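Local coordinates for protein leucyl-trna synthetase (PDB 5FOC) that forms the editing domain of a cytosolic leucyl-tRNA synthetase, which probably removes wrongly attached amino acids from tRNA while the full enzyme attaches leucine to tRNA, at residues A[18-29]-A[110-121]. The protein carries 2 engineered substitutions. Residues are numbered along the deposited sequence; the frame is centred on the assembly and turned at random.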
loop_
_atom_site.group_PDB
_atom_site.type_symbol
_atom_site.label_atom_id
_atom_site.label_comp_id
_atom_site.label_asym_id
_atom_site.label_seq_id
_atom_site.Cartn_x
_atom_site.Cartn_y
_atom_site.Cartn_z
ATOM N N VAL A 18 8.416 8.152 10.631
ATOM C CA VAL A 18 9.127 8.802 9.560
ATOM C C VAL A 18 10.602 8.947 9.768
ATOM O O VAL A 18 11.377 8.873 8.857
ATOM C CB VAL A 18 8.440 10.120 9.085
ATOM C CG1 VAL A 18 7.086 9.815 8.380
ATOM C CG2 VAL A 18 8.324 11.177 10.177
ATOM N N LYS A 19 11.067 9.077 11.038
ATOM C CA LYS A 19 12.493 9.046 11.236
ATOM C C LYS A 19 13.148 7.715 10.909
ATOM O O LYS A 19 14.236 7.685 10.388
ATOM C CB LYS A 19 12.804 9.395 12.735
ATOM C CG LYS A 19 12.481 10.841 13.026
ATOM C CD LYS A 19 12.670 11.202 14.528
ATOM C CE LYS A 19 12.263 12.642 14.795
ATOM N NZ LYS A 19 12.633 13.030 16.213
ATOM N N ASP A 20 12.483 6.597 11.195
ATOM C CA ASP A 20 13.002 5.284 10.744
ATOM C C ASP A 20 12.958 5.152 9.185
ATOM O O ASP A 20 13.870 4.586 8.575
ATOM C CB ASP A 20 12.191 4.125 11.348
ATOM C CG ASP A 20 12.425 3.949 12.840
ATOM O OD1 ASP A 20 13.463 4.409 13.408
ATOM O OD2 ASP A 20 11.555 3.299 13.457
ATOM N N PHE A 21 11.915 5.740 8.593
ATOM C CA PHE A 21 11.865 5.794 7.139
ATOM C C PHE A 21 13.074 6.568 6.569
ATOM O O PHE A 21 13.694 6.143 5.595
ATOM C CB PHE A 21 10.540 6.416 6.657
ATOM C CG PHE A 21 10.318 6.311 5.118
ATOM C CD1 PHE A 21 10.820 7.262 4.255
ATOM C CD2 PHE A 21 9.623 5.247 4.620
ATOM C CE1 PHE A 21 10.657 7.117 2.848
ATOM C CE2 PHE A 21 9.426 5.122 3.218
ATOM C CZ PHE A 21 9.923 6.072 2.368
ATOM N N TYR A 22 13.393 7.731 7.150
ATOM C CA TYR A 22 14.591 8.473 6.768
ATOM C C TYR A 22 15.891 7.627 6.880
ATOM O O TYR A 22 16.778 7.742 6.044
ATOM C CB TYR A 22 14.710 9.714 7.680
ATOM C CG TYR A 22 15.928 10.559 7.485
ATOM C CD1 TYR A 22 16.330 11.009 6.231
ATOM C CD2 TYR A 22 16.688 10.991 8.613
ATOM C CE1 TYR A 22 17.450 11.801 6.083
ATOM C CE2 TYR A 22 17.779 11.783 8.452
ATOM C CZ TYR A 22 18.182 12.195 7.220
ATOM O OH TYR A 22 19.279 13.000 7.051
ATOM N N SER A 23 16.044 6.847 7.964
ATOM C CA SER A 23 17.221 5.958 8.096
ATOM C C SER A 23 17.291 4.958 6.922
ATOM O O SER A 23 18.353 4.757 6.328
ATOM C CB SER A 23 17.182 5.159 9.383
ATOM O OG SER A 23 17.173 6.056 10.444
ATOM N N ILE A 24 16.141 4.342 6.635
ATOM C CA ILE A 24 16.041 3.413 5.505
ATOM C C ILE A 24 16.435 4.112 4.189
ATOM O O ILE A 24 17.274 3.592 3.447
ATOM C CB ILE A 24 14.633 2.761 5.412
ATOM C CG1 ILE A 24 14.332 1.855 6.615
ATOM C CG2 ILE A 24 14.483 1.968 4.092
ATOM C CD1 ILE A 24 12.858 1.504 6.781
ATOM N N PHE A 25 15.925 5.317 3.995
ATOM C CA PHE A 25 16.195 6.140 2.814
ATOM C C PHE A 25 17.687 6.397 2.663
ATOM O O PHE A 25 18.300 6.164 1.614
ATOM C CB PHE A 25 15.329 7.404 2.855
ATOM C CG PHE A 25 15.519 8.363 1.707
ATOM C CD1 PHE A 25 16.613 9.194 1.591
ATOM C CD2 PHE A 25 14.582 8.362 0.654
ATOM C CE1 PHE A 25 16.786 10.074 0.529
ATOM C CE2 PHE A 25 14.757 9.242 -0.390
ATOM C CZ PHE A 25 15.840 10.045 -0.508
ATOM N N MET A 26 18.340 6.911 3.727
ATOM C CA MET A 26 19.744 7.239 3.624
ATOM C C MET A 26 20.628 5.998 3.540
ATOM O O MET A 26 21.678 6.039 2.909
ATOM C CB MET A 26 20.179 8.150 4.827
ATOM C CG MET A 26 19.512 9.515 4.770
ATOM S SD MET A 26 19.714 10.413 3.201
ATOM C CE MET A 26 21.476 10.318 2.907
ATOM N N ASN A 27 20.205 4.897 4.163
ATOM C CA ASN A 27 20.926 3.631 4.004
ATOM C C ASN A 27 20.972 3.218 2.514
ATOM O O ASN A 27 22.023 2.813 2.006
ATOM C CB ASN A 27 20.288 2.491 4.833
ATOM C CG ASN A 27 20.583 2.610 6.320
ATOM O OD1 ASN A 27 21.518 3.292 6.713
ATOM N ND2 ASN A 27 19.772 1.948 7.152
ATOM N N SER A 28 19.841 3.416 1.837
ATOM C CA SER A 28 19.719 3.112 0.380
ATOM C C SER A 28 20.547 4.036 -0.487
ATOM O O SER A 28 21.216 3.569 -1.437
ATOM C CB SER A 28 18.252 3.118 -0.029
ATOM O OG SER A 28 17.618 2.055 0.648
ATOM N N ILE A 29 20.548 5.333 -0.160
ATOM C CA ILE A 29 21.391 6.276 -0.876
ATOM C C ILE A 29 22.831 5.805 -0.745
ATOM O O ILE A 29 23.576 5.726 -1.692
ATOM C CB ILE A 29 21.265 7.726 -0.341
ATOM C CG1 ILE A 29 19.865 8.305 -0.566
ATOM C CG2 ILE A 29 22.294 8.665 -0.945
ATOM C CD1 ILE A 29 19.397 8.326 -2.022
ATOM N N TRP A 110 17.976 15.208 1.193
ATOM C CA TRP A 110 18.749 14.259 2.026
ATOM C C TRP A 110 18.927 14.836 3.420
ATOM O O TRP A 110 20.006 15.255 3.797
ATOM C CB TRP A 110 20.084 13.913 1.382
ATOM C CG TRP A 110 19.930 13.221 0.003
ATOM C CD1 TRP A 110 18.769 12.941 -0.686
ATOM C CD2 TRP A 110 20.992 12.730 -0.805
ATOM N NE1 TRP A 110 19.055 12.325 -1.901
ATOM C CE2 TRP A 110 20.410 12.195 -2.005
ATOM C CE3 TRP A 110 22.384 12.719 -0.672
ATOM C CZ2 TRP A 110 21.177 11.606 -2.991
ATOM C CZ3 TRP A 110 23.139 12.176 -1.682
ATOM C CH2 TRP A 110 22.527 11.613 -2.827
ATOM N N ASN A 111 17.827 14.946 4.120
ATOM C CA ASN A 111 17.742 15.781 5.340
ATOM C C ASN A 111 16.609 15.251 6.138
ATOM O O ASN A 111 15.526 15.045 5.641
ATOM C CB ASN A 111 17.487 17.242 4.908
ATOM C CG ASN A 111 17.693 18.246 6.008
ATOM O OD1 ASN A 111 17.147 18.122 7.091
ATOM N ND2 ASN A 111 18.401 19.295 5.690
ATOM N N GLU A 112 16.776 15.076 7.445
ATOM C CA GLU A 112 15.664 14.600 8.253
ATOM C C GLU A 112 14.403 15.462 8.124
ATOM O O GLU A 112 13.282 14.927 8.165
ATOM C CB GLU A 112 16.079 14.613 9.758
ATOM C CG GLU A 112 15.133 13.825 10.640
ATOM C CD GLU A 112 15.283 14.218 12.115
ATOM O OE1 GLU A 112 14.996 15.396 12.418
ATOM O OE2 GLU A 112 15.696 13.373 12.934
ATOM N N ASP A 113 14.579 16.785 7.996
ATOM C CA ASP A 113 13.460 17.753 7.913
ATOM C C ASP A 113 12.554 17.412 6.709
ATOM O O ASP A 113 11.358 17.607 6.763
ATOM C CB ASP A 113 13.948 19.190 7.719
ATOM C CG ASP A 113 14.467 19.863 8.995
ATOM O OD1 ASP A 113 14.201 19.373 10.109
ATOM O OD2 ASP A 113 15.114 20.914 8.829
ATOM N N PHE A 114 13.157 16.907 5.655
ATOM C CA PHE A 114 12.350 16.578 4.480
ATOM C C PHE A 114 11.277 15.540 4.775
ATOM O O PHE A 114 10.148 15.648 4.277
ATOM C CB PHE A 114 13.235 16.093 3.363
ATOM C CG PHE A 114 12.605 16.167 2.006
ATOM C CD1 PHE A 114 12.370 17.395 1.409
ATOM C CD2 PHE A 114 12.300 15.026 1.324
ATOM C CE1 PHE A 114 11.870 17.503 0.121
ATOM C CE2 PHE A 114 11.745 15.113 0.046
ATOM C CZ PHE A 114 11.529 16.352 -0.547
ATOM N N PHE A 115 11.614 14.523 5.566
ATOM C CA PHE A 115 10.728 13.425 5.912
ATOM C C PHE A 115 9.878 13.677 7.152
ATOM O O PHE A 115 8.816 13.050 7.284
ATOM C CB PHE A 115 11.535 12.161 6.091
ATOM C CG PHE A 115 12.344 11.829 4.892
ATOM C CD1 PHE A 115 13.581 12.426 4.656
ATOM C CD2 PHE A 115 11.842 10.951 3.941
ATOM C CE1 PHE A 115 14.305 12.144 3.491
ATOM C CE2 PHE A 115 12.562 10.658 2.786
ATOM C CZ PHE A 115 13.771 11.250 2.538
ATOM N N VAL A 116 10.354 14.539 8.063
ATOM C CA VAL A 116 9.640 14.849 9.309
ATOM C C VAL A 116 8.770 16.122 9.213
ATOM O O VAL A 116 7.651 16.143 9.709
ATOM C CB VAL A 116 10.620 14.985 10.511
ATOM C CG1 VAL A 116 9.860 15.375 11.781
ATOM C CG2 VAL A 116 11.356 13.680 10.720
ATOM N N LYS A 117 9.301 17.187 8.614
ATOM C CA LYS A 117 8.607 18.471 8.576
ATOM C C LYS A 117 8.002 18.794 7.211
ATOM O O LYS A 117 6.859 19.253 7.144
ATOM C CB LYS A 117 9.558 19.575 8.977
ATOM C CG LYS A 117 10.015 19.522 10.438
ATOM C CD LYS A 117 10.578 20.875 10.830
ATOM C CE LYS A 117 11.434 20.820 12.080
ATOM N NZ LYS A 117 12.113 22.129 12.184
ATOM N N ASP A 118 8.739 18.540 6.131
ATOM C CA ASP A 118 8.424 19.158 4.857
ATOM C C ASP A 118 7.341 18.336 4.112
ATOM O O ASP A 118 6.426 18.930 3.522
ATOM C CB ASP A 118 9.670 19.257 3.931
ATOM C CG ASP A 118 10.758 20.238 4.426
ATOM O OD1 ASP A 118 10.512 21.038 5.355
ATOM O OD2 ASP A 118 11.891 20.206 3.842
ATOM N N LYS A 119 7.467 17.008 4.121
ATOM C CA LYS A 119 6.622 16.130 3.257
ATOM C C LYS A 119 5.946 15.051 4.119
ATOM O O LYS A 119 6.480 14.676 5.209
ATOM C CB LYS A 119 7.487 15.417 2.192
ATOM C CG LYS A 119 8.319 16.289 1.297
ATOM C CD LYS A 119 7.552 17.436 0.669
ATOM C CE LYS A 119 8.412 18.297 -0.220
ATOM N NZ LYS A 119 7.576 19.353 -0.869
ATOM N N LYS A 120 4.807 14.534 3.651
ATOM C CA LYS A 120 4.183 13.334 4.200
ATOM C C LYS A 120 4.723 12.146 3.416
ATOM O O LYS A 120 4.937 12.244 2.204
ATOM C CB LYS A 120 2.664 13.388 4.115
ATOM C CG LYS A 120 2.006 14.526 4.858
ATOM C CD LYS A 120 0.529 14.234 5.034
ATOM C CE LYS A 120 -0.275 15.382 5.622
ATOM N NZ LYS A 120 -1.696 14.933 5.755
ATOM N N VAL A 121 4.972 11.041 4.095
ATOM C CA VAL A 121 5.472 9.826 3.440
ATOM C C VAL A 121 4.324 8.853 3.324
ATOM O O VAL A 121 3.756 8.431 4.308
ATOM C CB VAL A 121 6.644 9.158 4.169
ATOM C CG1 VAL A 121 7.083 7.904 3.416
ATOM C CG2 VAL A 121 7.807 10.136 4.422
#
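F115 pushes its ring between V18, F21, Y22 and F25, a knob into a hole on helix 18-35. This is near-antiparallel helix packing in the editing domain: the axes of helices 18-29 and 112-118 approach to 8.9 Å and run at 152° to each other, and no hydrogen bond crosses between the two segments. Y22, F25, W110 and F115 form an aromatic cluster at its middle and far end. F115 turns its edge to the face of F25, setting CZ over the centre of that ring, 3.5 Å from F25 CG. Y22 lies obliquely to F115, their planes 33° apart, and brings its CD1 to 3.5 Å from F115 CD1. With CG anti to the backbone N, the tyrosine ring reaches across to the start of helix 112-118, where E112 CA sits over one face, 3.6 Å from the ring centroid. N111 caps that helix, its OD1 accepting from D113 N at 3.0 Å.

W110, on the turn just before the cap, extends its indole along the later part of segment 18-29. CG2 of I29 rests on the face of its six-membered ring, CD1 of W110 comes to the edge of F25, and M26 bends at chi2 and chi3 so that SD makes an oblique Met-aromatic contact with the five-membered ring. F95 meets the indole edge-to-face from outside the pair.

At the other end valines take over and the contact leads into the mixed sheet, where V121 on strand 120-127 bonds through its backbone to V15. V18 packs CG2 against V116 CG2 and CG1 against V121 CG2, both at 4.0 Å. V121 CG1 stands over the centre of the F21 ring, 3.5 Å from its centroid and 10° off the normal.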